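Local structure of alpha-glucosidase (Pseudoalteromonas sp. K8, 5HQA) at residues H185-V190 against D244-L249; L189-A194 against D411-V416. The protein hydrolyses alpha-glucosides as a calcium-binding, chloride-activated glycoside hydrolase of family 97. All coordinates share one frame; numbering follows the deposited sequence.

Contact 1. Residues H185-V190 against D244-L249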
loop_
_atom_site.group_PDB
_atom_site.type_symbol
_atom_site.label_atom_id
_atom_site.label_comp_id
_atom_site.label_asym_id
_atom_site.label_seq_id
_atom_site.Cartn_x
_atom_site.Cartn_y
_atom_site.Cartn_z
ATOM N N HIS A 185 -3.473 11.665 4.400
ATOM C CA HIS A 185 -2.635 11.015 3.399
ATOM C C HIS A 185 -2.566 11.956 2.197
ATOM O O HIS A 185 -2.841 13.155 2.324
ATOM C CB HIS A 185 -3.202 9.615 3.097
ATOM C CG HIS A 185 -2.325 8.760 2.233
ATOM N ND1 HIS A 185 -0.979 8.573 2.477
ATOM C CD2 HIS A 185 -2.615 8.024 1.132
ATOM C CE1 HIS A 185 -0.478 7.767 1.558
ATOM N NE2 HIS A 185 -1.450 7.417 0.730
ATOM N N GLU A 186 -2.175 11.434 1.038
ATOM C CA GLU A 186 -2.176 12.239 -0.173
ATOM C C GLU A 186 -2.480 11.341 -1.366
ATOM O O GLU A 186 -2.391 10.112 -1.283
ATOM C CB GLU A 186 -0.854 13.004 -0.346
ATOM C CG GLU A 186 0.406 12.194 -0.226
ATOM C CD GLU A 186 1.658 13.060 -0.393
ATOM O OE1 GLU A 186 2.704 12.711 0.193
ATOM O OE2 GLU A 186 1.599 14.087 -1.108
ATOM N N ALA A 187 -2.864 11.964 -2.478
ATOM C CA ALA A 187 -3.236 11.211 -3.664
ATOM C C ALA A 187 -2.585 11.822 -4.898
ATOM O O ALA A 187 -2.437 13.046 -4.992
ATOM C CB ALA A 187 -4.768 11.163 -3.839
ATOM N N ALA A 188 -2.207 10.951 -5.841
ATOM C CA ALA A 188 -1.617 11.344 -7.123
ATOM C C ALA A 188 -0.299 12.092 -6.913
ATOM O O ALA A 188 -0.108 13.224 -7.369
ATOM C CB ALA A 188 -2.603 12.176 -7.964
ATOM N N LEU A 189 0.628 11.429 -6.225
ATOM C CA LEU A 189 1.940 12.020 -5.950
ATOM C C LEU A 189 2.791 11.883 -7.207
ATOM O O LEU A 189 3.389 10.832 -7.456
ATOM C CB LEU A 189 2.588 11.350 -4.744
ATOM C CG LEU A 189 4.017 11.766 -4.401
ATOM C CD1 LEU A 189 4.140 13.279 -4.187
ATOM C CD2 LEU A 189 4.477 11.004 -3.155
ATOM N N VAL A 190 2.819 12.949 -8.011
ATOM C CA VAL A 190 3.452 12.972 -9.325
ATOM C C VAL A 190 4.328 14.214 -9.415
ATOM O O VAL A 190 3.845 15.327 -9.176
ATOM C CB VAL A 190 2.410 12.994 -10.461
ATOM C CG1 VAL A 190 3.105 13.072 -11.820
ATOM C CG2 VAL A 190 1.507 11.775 -10.380
ATOM N N ASP A 244 -13.295 5.052 -1.163
ATOM C CA ASP A 244 -12.559 5.058 -2.425
ATOM C C ASP A 244 -11.898 6.406 -2.714
ATOM O O ASP A 244 -11.557 6.689 -3.869
ATOM C CB ASP A 244 -13.491 4.701 -3.584
ATOM C CG ASP A 244 -13.976 3.266 -3.527
ATOM O OD1 ASP A 244 -13.134 2.342 -3.489
ATOM O OD2 ASP A 244 -15.210 3.061 -3.527
ATOM N N ILE A 245 -11.720 7.249 -1.699
ATOM C CA ILE A 245 -11.313 8.626 -1.963
ATOM C C ILE A 245 -9.942 8.677 -2.639
ATOM O O ILE A 245 -9.720 9.486 -3.549
ATOM C CB ILE A 245 -11.363 9.454 -0.666
ATOM C CG1 ILE A 245 -11.147 10.932 -0.970
ATOM C CG2 ILE A 245 -10.334 8.950 0.360
ATOM C CD1 ILE A 245 -11.389 11.809 0.236
ATOM N N ILE A 246 -9.013 7.793 -2.252
ATOM C CA ILE A 246 -7.675 7.852 -2.847
ATOM C C ILE A 246 -7.748 7.574 -4.346
ATOM O O ILE A 246 -7.201 8.327 -5.162
ATOM C CB ILE A 246 -6.710 6.880 -2.142
ATOM C CG1 ILE A 246 -6.551 7.246 -0.658
ATOM C CG2 ILE A 246 -5.348 6.897 -2.838
ATOM C CD1 ILE A 246 -6.092 8.687 -0.418
ATOM N N LEU A 247 -8.435 6.499 -4.739
ATOM C CA LEU A 247 -8.590 6.221 -6.165
ATOM C C LEU A 247 -9.330 7.343 -6.875
ATOM O O LEU A 247 -8.968 7.723 -7.996
ATOM C CB LEU A 247 -9.335 4.907 -6.379
ATOM C CG LEU A 247 -8.571 3.612 -6.091
ATOM C CD1 LEU A 247 -9.546 2.443 -6.186
ATOM C CD2 LEU A 247 -7.422 3.436 -7.075
ATOM N N ASN A 248 -10.390 7.869 -6.253
ATOM C CA ASN A 248 -11.214 8.875 -6.924
ATOM C C ASN A 248 -10.457 10.165 -7.192
ATOM O O ASN A 248 -10.862 10.942 -8.066
ATOM C CB ASN A 248 -12.464 9.177 -6.101
ATOM C CG ASN A 248 -13.609 8.244 -6.442
ATOM O OD1 ASN A 248 -13.749 7.825 -7.591
ATOM N ND2 ASN A 248 -14.429 7.911 -5.451
ATOM N N LEU A 249 -9.371 10.415 -6.471
ATOM C CA LEU A 249 -8.614 11.638 -6.680
ATOM C C LEU A 249 -7.517 11.480 -7.723
ATOM O O LEU A 249 -6.826 12.452 -8.023
ATOM C CB LEU A 249 -8.021 12.115 -5.354
ATOM C CG LEU A 249 -9.078 12.629 -4.376
ATOM C CD1 LEU A 249 -8.419 13.014 -3.081
ATOM C CD2 LEU A 249 -9.838 13.832 -4.964
#

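Contact 2. Residues L189-A194 against D411-V416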
loop_
_atom_site.group_PDB
_atom_site.type_symbol
_atom_site.label_atom_id
_atom_site.label_comp_id
_atom_site.label_asym_id
_atom_site.label_seq_id
_atom_site.Cartn_x
_atom_site.Cartn_y
_atom_site.Cartn_z
ATOM N N LEU A 189 0.628 11.429 -6.225
ATOM C CA LEU A 189 1.940 12.020 -5.950
ATOM C C LEU A 189 2.791 11.883 -7.207
ATOM O O LEU A 189 3.389 10.832 -7.456
ATOM C CB LEU A 189 2.588 11.350 -4.744
ATOM C CG LEU A 189 4.017 11.766 -4.401
ATOM C CD1 LEU A 189 4.140 13.279 -4.187
ATOM C CD2 LEU A 189 4.477 11.004 -3.155
ATOM N N VAL A 190 2.819 12.949 -8.011
ATOM C CA VAL A 190 3.452 12.972 -9.325
ATOM C C VAL A 190 4.328 14.214 -9.415
ATOM O O VAL A 190 3.845 15.327 -9.176
ATOM C CB VAL A 190 2.410 12.994 -10.461
ATOM C CG1 VAL A 190 3.105 13.072 -11.820
ATOM C CG2 VAL A 190 1.507 11.775 -10.380
ATOM N N ASP A 191 5.602 14.028 -9.769
ATOM C CA ASP A 191 6.549 15.135 -9.957
ATOM C C ASP A 191 6.552 16.093 -8.763
ATOM O O ASP A 191 6.491 17.316 -8.910
ATOM C CB ASP A 191 6.259 15.900 -11.252
ATOM C CG ASP A 191 7.349 16.909 -11.581
ATOM O OD1 ASP A 191 8.527 16.603 -11.286
ATOM O OD2 ASP A 191 7.036 18.008 -12.101
ATOM N N TYR A 192 6.634 15.524 -7.566
ATOM C CA TYR A 192 6.566 16.311 -6.348
ATOM C C TYR A 192 7.194 15.479 -5.242
ATOM O O TYR A 192 7.411 14.275 -5.400
ATOM C CB TYR A 192 5.116 16.678 -6.028
ATOM C CG TYR A 192 4.889 17.919 -5.180
ATOM C CD1 TYR A 192 4.807 19.185 -5.766
ATOM C CD2 TYR A 192 4.692 17.816 -3.798
ATOM C CE1 TYR A 192 4.564 20.318 -4.994
ATOM C CE2 TYR A 192 4.441 18.946 -3.017
ATOM C CZ TYR A 192 4.383 20.190 -3.625
ATOM O OH TYR A 192 4.131 21.302 -2.858
ATOM N N ALA A 193 7.507 16.137 -4.133
ATOM C CA ALA A 193 8.101 15.469 -2.981
ATOM C C ALA A 193 7.006 14.932 -2.067
ATOM O O ALA A 193 5.976 15.582 -1.873
ATOM C CB ALA A 193 8.998 16.439 -2.205
ATOM N N ALA A 194 7.235 13.749 -1.493
ATOM C CA ALA A 194 6.254 13.191 -0.570
ATOM C C ALA A 194 6.098 14.080 0.655
ATOM O O ALA A 194 7.043 14.732 1.106
ATOM C CB ALA A 194 6.649 11.782 -0.118
ATOM N N ASP A 411 11.575 8.950 -0.907
ATOM C CA ASP A 411 10.296 9.630 -1.094
ATOM C C ASP A 411 10.457 11.105 -1.472
ATOM O O ASP A 411 9.504 11.884 -1.354
ATOM C CB ASP A 411 9.405 9.455 0.146
ATOM C CG ASP A 411 10.055 9.916 1.451
ATOM O OD1 ASP A 411 11.265 9.672 1.669
ATOM O OD2 ASP A 411 9.322 10.494 2.295
ATOM N N GLY A 412 11.633 11.506 -1.967
ATOM C CA GLY A 412 11.767 12.826 -2.548
ATOM C C GLY A 412 11.253 12.882 -3.987
ATOM O O GLY A 412 10.908 11.870 -4.598
ATOM N N GLN A 413 11.201 14.106 -4.528
ATOM C CA GLN A 413 10.770 14.291 -5.916
ATOM C C GLN A 413 11.607 13.456 -6.884
ATOM O O GLN A 413 11.071 12.865 -7.830
ATOM C CB GLN A 413 10.843 15.772 -6.292
ATOM C CG GLN A 413 10.513 16.071 -7.752
ATOM C CD GLN A 413 10.682 17.541 -8.079
ATOM O OE1 GLN A 413 11.492 18.237 -7.464
ATOM N NE2 GLN A 413 9.910 18.028 -9.045
ATOM N N PHE A 414 12.925 13.394 -6.668
ATOM C CA PHE A 414 13.775 12.617 -7.566
ATOM C C PHE A 414 13.305 11.168 -7.657
ATOM O O PHE A 414 13.131 10.627 -8.755
ATOM C CB PHE A 414 15.237 12.660 -7.109
ATOM C CG PHE A 414 16.102 11.678 -7.845
ATOM C CD1 PHE A 414 16.537 11.955 -9.140
ATOM C CD2 PHE A 414 16.428 10.448 -7.274
ATOM C CE1 PHE A 414 17.307 11.032 -9.841
ATOM C CE2 PHE A 414 17.197 9.519 -7.976
ATOM C CZ PHE A 414 17.633 9.814 -9.257
ATOM N N MET A 415 13.113 10.513 -6.507
ATOM C CA MET A 415 12.726 9.104 -6.536
ATOM C C MET A 415 11.276 8.930 -6.960
ATOM O O MET A 415 10.941 7.947 -7.639
ATOM C CB MET A 415 12.976 8.443 -5.178
ATOM C CG MET A 415 14.424 7.970 -5.017
ATOM S SD MET A 415 14.928 6.809 -6.316
ATOM C CE MET A 415 13.806 5.436 -6.063
ATOM N N VAL A 416 10.394 9.857 -6.566
ATOM C CA VAL A 416 9.013 9.810 -7.051
ATOM C C VAL A 416 9.006 9.701 -8.571
ATOM O O VAL A 416 8.323 8.847 -9.151
ATOM C CB VAL A 416 8.223 11.038 -6.558
ATOM C CG1 VAL A 416 6.945 11.241 -7.392
ATOM C CG2 VAL A 416 7.890 10.892 -5.073
#

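Contact 1. Residues H185-V190 against D244-L249
Ala187, at the end of strand 181-187 in the large antiparallel sheet of the N-terminal, galactose-mutarotase-like region, packs against the short helix 245-248 through Ile246 and Leu249. Its CB points at the helix and lies 3.7 Å from Leu249 CB, the tightest apolar approach here, and 4.0 Å from the Ile246 carbonyl O. Ile246 CG2 stands a little farther off, 4.4 Å from the same CB. The Ile246 carbonyl O also accepts a hydrogen bond from Asn250 ND2. Ile246 and Leu249, three residues apart, both also rest on Thr230 of the neighbouring strand 224-234, whose backbone pairs with that of His185. Farther up strand 181-187 the contact is made by His185, with CG anti to the backbone N (chi1 -172°), its side chain crossing that of Ile246 at about a right angle. The two ring nitrogens are occupied elsewhere, ND1 by Thr170 OG1 and NE2 by the carbonyl O of Asp441, which would fix the rotation of the ring. At the ring's CD2 edge, Ile246 CD1 sits in the plane of the imidazole, 3.9 Å from His185 CD2, and 4.1 Å from the buried Glu186 O.

Contact 2. Residues L189-A194 against D411-V416
Two hydrogen bonds tie Ala194 and Asp191 to the start of helix 413-428. Ala194 N donates to Asp411 O at 2.9 Å, with a C=O...N angle of 172°. At the other bond Gln413 NE2 donates a hydrogen bond to Asp191 OD1 at 3.0 Å, reaching it from well above the carboxylate plane. The two side chains run side by side in the same direction, Gln413 extended with CG anti to its backbone N (chi1 176°), and their amide and carboxylate planes are turned 39° apart. Asp191 OD1 also receives Asn417 ND2 from the next residues of the helix, while OD2 forms a salt bridge with Lys220; Gln413 OE1 takes Lys219 N and Trp212 NE1. An alanine at Gln413 would probably leave Asp191 OD1 without one of its donors and Lys219 N and Trp212 NE1 without their shared acceptor, and open a gap beside the backbone of Asp191 and Tyr192.

A CA-H...O contact adds to these bonds: Gln413 CA lies 3.4 Å from Tyr192 O. This buried oxygen has no hydrogen-bond partner in the model, and Val416 CG2 also presses on it.

Among apolar side chains, Val416 CG2 meets Leu189 CD2 at 3.9 Å, the two side chains crossing at about a right angle. Val416 CG1 makes a van der Waals contact with the carbonyl of the same leucine, 3.6 Å from Leu189 O. At the far end Ala194 CB packs on Asp411 CB at 3.6 Å.

The loop between strands 181-187 and 195-199 of the N-terminal region is thus laid across the N-terminal end of helix 413-428 in the TIM-barrel-like catalytic region, an interface between the two parts of this family 97 enzyme.

Contacts 1 and 2 follow one another along the same run of chain and share Leu189 and Val190; their centres are 14 Å apart. The end of strand 181-187 packs within the N-terminal region in contact 1, and the loop that follows reaches the catalytic region in contact 2. Glu186 bridges them, its OE1 lying 3.7 Å from Ala194 CA and accepting Met195 N while also pairing with Lys440. Contact 1 lies away from the metal and glycan sites. Contact 2 is closer: the Asp411 side chain is about 10 Å from that of the calcium ligand Glu437 and about 14 Å from the bound acarbose unit, which places contact 2 some way from the bound glycan.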